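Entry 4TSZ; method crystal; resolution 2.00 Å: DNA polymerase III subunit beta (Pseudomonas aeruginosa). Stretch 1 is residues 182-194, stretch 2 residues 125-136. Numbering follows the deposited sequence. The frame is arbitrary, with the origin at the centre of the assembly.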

# COMPACT_ATOMS: atom_id res chain seq x y z
N SER E 182 -8.06 31.36 1.59
CA SER E 182 -7.66 32.57 2.32
C SER E 182 -8.11 32.49 3.77
O SER E 182 -9.23 32.04 4.04
CB SER E 182 -8.25 33.82 1.67
OG SER E 182 -7.95 33.90 0.29
N LEU E 183 -7.25 32.91 4.69
CA LEU E 183 -7.54 32.94 6.13
C LEU E 183 -7.02 34.24 6.72
O LEU E 183 -5.88 34.62 6.47
CB LEU E 183 -6.92 31.72 6.86
CG LEU E 183 -7.53 30.35 6.57
CD1 LEU E 183 -6.75 29.25 7.30
CD2 LEU E 183 -9.04 30.29 6.92
N ASP E 184 -7.88 34.96 7.48
CA ASP E 184 -7.46 36.22 8.09
C ASP E 184 -6.66 35.96 9.37
O ASP E 184 -7.21 35.88 10.47
CB ASP E 184 -8.61 37.24 8.23
CG ASP E 184 -9.80 36.78 9.04
OD1 ASP E 184 -10.53 35.88 8.57
OD2 ASP E 184 -10.04 37.36 10.13
N ALA E 185 -5.33 35.80 9.19
CA ALA E 185 -4.36 35.52 10.25
C ALA E 185 -3.84 36.78 10.98
O ALA E 185 -3.09 36.64 11.96
CB ALA E 185 -3.20 34.73 9.67
N GLN E 186 -4.26 37.99 10.53
CA GLN E 186 -3.88 39.30 11.07
C GLN E 186 -2.35 39.50 11.15
O GLN E 186 -1.81 39.86 12.20
CB GLN E 186 -4.61 39.61 12.39
N ILE E 187 -1.66 39.23 10.02
CA ILE E 187 -0.21 39.36 9.87
C ILE E 187 0.11 40.79 9.36
O ILE E 187 -0.25 41.10 8.22
CB ILE E 187 0.37 38.29 8.88
CG1 ILE E 187 -0.02 36.85 9.26
CG2 ILE E 187 1.88 38.43 8.71
CD1 ILE E 187 -0.02 35.85 8.06
N PRO E 188 0.80 41.66 10.14
CA PRO E 188 1.18 42.98 9.61
C PRO E 188 2.28 42.83 8.54
O PRO E 188 3.27 42.12 8.78
CB PRO E 188 1.68 43.75 10.84
CG PRO E 188 1.39 42.86 12.03
CD PRO E 188 1.33 41.47 11.51
N SER E 189 2.07 43.41 7.34
CA SER E 189 3.02 43.25 6.23
C SER E 189 3.48 44.53 5.54
O SER E 189 4.57 44.52 4.95
CB SER E 189 2.51 42.23 5.20
OG SER E 189 1.20 42.52 4.74
N GLN E 190 2.65 45.60 5.56
CA GLN E 190 2.93 46.90 4.93
C GLN E 190 2.98 46.86 3.39
O GLN E 190 3.00 47.92 2.76
CB GLN E 190 4.17 47.60 5.53
N ASP E 191 3.02 45.65 2.79
CA ASP E 191 3.05 45.36 1.35
C ASP E 191 2.65 43.91 1.09
O ASP E 191 2.84 43.06 1.96
CB ASP E 191 4.43 45.66 0.73
N ARG E 192 2.11 43.62 -0.12
CA ARG E 192 1.76 42.26 -0.53
C ARG E 192 3.07 41.48 -0.70
O ARG E 192 3.98 41.93 -1.41
CB ARG E 192 0.94 42.25 -1.84
CG ARG E 192 0.36 40.86 -2.18
CD ARG E 192 -0.62 40.88 -3.34
NE ARG E 192 0.06 40.87 -4.64
CZ ARG E 192 -0.46 40.38 -5.76
NH1 ARG E 192 -1.68 39.83 -5.76
NH2 ARG E 192 0.22 40.42 -6.89
N HIS E 193 3.18 40.34 0.00
CA HIS E 193 4.36 39.49 -0.07
C HIS E 193 3.99 38.10 -0.60
O HIS E 193 3.06 37.48 -0.09
CB HIS E 193 5.10 39.43 1.27
CG HIS E 193 6.54 39.05 1.13
ND1 HIS E 193 6.93 37.72 1.01
CD2 HIS E 193 7.64 39.83 1.06
CE1 HIS E 193 8.25 37.74 0.88
NE2 HIS E 193 8.72 38.99 0.91
N GLN E 194 4.71 37.63 -1.63
CA GLN E 194 4.48 36.34 -2.27
C GLN E 194 5.73 35.46 -2.27
O GLN E 194 6.84 35.95 -2.48
CB GLN E 194 4.06 36.54 -3.73
CG GLN E 194 2.71 37.20 -3.95
CD GLN E 194 2.27 37.12 -5.40
OE1 GLN E 194 3.07 37.02 -6.34
NE2 GLN E 194 0.96 37.15 -5.61
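Stretch 2 (125-136) GSLNFSIAQSKL

How does stretch 2 run past stretch 1? It runs the opposite way: CA atoms pair Leu 127 with Ser 189 at 7.2 Å, Phe 129 with Ile 187 at 6.7 Å, Ile 131 with Ala 185 at 7.2 Å and Lys 135 with Leu 183 at 7.6 Å. No hydrogen bond joins the two; packing makes the contact, side chain against side chain or against a backbone carbonyl. Stretch 2 turns a corner at Ser 126, is extended through 127-132 and enters a helix at Gln 133, with Ala 132 as N-cap.

What does the beginning of stretch 2 touch? Ser 126 meets the returning strand of stretch 1, its CB lying 3.8 Å from His 193 NE2 in an oblique approach to the ring. Leu 127 then settles against the loop: its CD1 is 3.5 Å from Pro 188 O and 3.9 Å from Ser 189 CB, while its CD2 packs 3.9 Å from Ile 187 CG2. The two methyls of Leu 127 thus reach successive residues of the loop.

Why do alternate residues dominate the middle? In an extended chain side chains alternate, so Asn 128 and Ser 130 point away while Leu 127, Phe 129 and Ile 131 point toward stretch 1. Phe 129, with chi1 in p, offers a ring face to Ile 187: Ile 187 CD1 sits 3.7 Å from the centroid of the Phe 129 ring and 12° off its normal, a CH-pi contact. Next, Ile 131, with both chi angles t, brings CD1 to 4.1 Å from Ala 185 CB, an apolar contact with a short side chain.

Where does the contact end? It ends on the first turn of the helix, where the backbone of Leu 136 bonds back to Ala 132, N to O at 3.3 Å. Lys 135 faces the strand residue Leu 183, whose CD1 lies 3.4 Å from Lys 135 O and 3.9 Å from Lys 135 CB. Leu 136 points away.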

# COMPACT_ATOMS: atom_id res chain seq x y z
N GLY E 125 15.31 37.22 6.89
CA GLY E 125 13.85 37.21 6.82
C GLY E 125 13.31 38.56 6.41
O GLY E 125 13.82 39.59 6.86
N SER E 126 12.32 38.56 5.52
CA SER E 126 11.64 39.79 5.08
C SER E 126 10.39 39.94 5.94
O SER E 126 10.00 41.05 6.28
CB SER E 126 11.25 39.69 3.61
OG SER E 126 12.32 39.26 2.79
N LEU E 127 9.79 38.80 6.32
CA LEU E 127 8.59 38.73 7.13
C LEU E 127 8.63 37.52 8.05
O LEU E 127 9.07 36.45 7.65
CB LEU E 127 7.35 38.65 6.21
CG LEU E 127 6.01 38.93 6.89
CD1 LEU E 127 5.63 40.40 6.78
CD2 LEU E 127 4.94 38.04 6.33
N ASN E 128 8.18 37.70 9.30
CA ASN E 128 8.08 36.61 10.26
C ASN E 128 6.85 36.74 11.14
O ASN E 128 6.55 37.83 11.64
CB ASN E 128 9.37 36.32 11.04
CG ASN E 128 10.03 37.45 11.78
OD1 ASN E 128 9.41 38.41 12.25
ND2 ASN E 128 11.32 37.29 12.00
N PHE E 129 6.10 35.64 11.25
CA PHE E 129 4.86 35.60 12.01
C PHE E 129 4.62 34.22 12.59
O PHE E 129 5.20 33.24 12.12
CB PHE E 129 3.68 36.00 11.09
CG PHE E 129 3.44 35.09 9.90
CD1 PHE E 129 4.07 35.33 8.68
CD2 PHE E 129 2.57 34.01 9.99
CE1 PHE E 129 3.85 34.49 7.58
CE2 PHE E 129 2.36 33.16 8.90
CZ PHE E 129 2.99 33.42 7.69
N SER E 130 3.74 34.14 13.59
CA SER E 130 3.33 32.88 14.21
C SER E 130 1.90 32.58 13.77
O SER E 130 1.09 33.49 13.59
CB SER E 130 3.43 32.98 15.72
OG SER E 130 3.62 31.69 16.28
N ILE E 131 1.59 31.30 13.58
CA ILE E 131 0.26 30.85 13.14
C ILE E 131 -0.06 29.45 13.68
O ILE E 131 0.84 28.64 13.89
CB ILE E 131 0.11 30.95 11.57
CG1 ILE E 131 -1.37 30.85 11.12
CG2 ILE E 131 1.05 29.97 10.80
CD1 ILE E 131 -1.64 30.92 9.62
N ALA E 132 -1.36 29.17 13.90
CA ALA E 132 -1.83 27.85 14.32
C ALA E 132 -1.46 26.85 13.22
O ALA E 132 -1.65 27.15 12.03
CB ALA E 132 -3.34 27.87 14.50
N GLN E 133 -0.89 25.68 13.60
CA GLN E 133 -0.48 24.62 12.68
C GLN E 133 -1.65 24.16 11.82
O GLN E 133 -1.50 23.96 10.62
CB GLN E 133 0.13 23.44 13.44
CG GLN E 133 1.55 23.69 13.94
CD GLN E 133 2.17 22.48 14.61
OE1 GLN E 133 2.08 21.35 14.12
NE2 GLN E 133 2.86 22.70 15.72
N SER E 134 -2.83 24.06 12.46
CA SER E 134 -4.12 23.66 11.89
C SER E 134 -4.55 24.59 10.74
O SER E 134 -5.08 24.10 9.74
CB SER E 134 -5.17 23.68 13.01
OG SER E 134 -6.50 23.51 12.55
N LYS E 135 -4.37 25.92 10.91
CA LYS E 135 -4.74 26.94 9.92
C LYS E 135 -3.83 26.86 8.70
O LYS E 135 -4.31 26.93 7.56
CB LYS E 135 -4.71 28.35 10.51
CG LYS E 135 -5.83 28.64 11.49
CD LYS E 135 -5.75 30.06 12.01
CE LYS E 135 -6.81 30.35 13.03
NZ LYS E 135 -6.82 31.78 13.42
N LEU E 136 -2.51 26.69 8.92
CA LEU E 136 -1.55 26.56 7.82
C LEU E 136 -1.77 25.25 7.05
O LEU E 136 -1.75 25.27 5.82
CB LEU E 136 -0.10 26.70 8.30
CG LEU E 136 1.00 26.61 7.22
CD1 LEU E 136 0.79 27.65 6.11
CD2 LEU E 136 2.36 26.75 7.84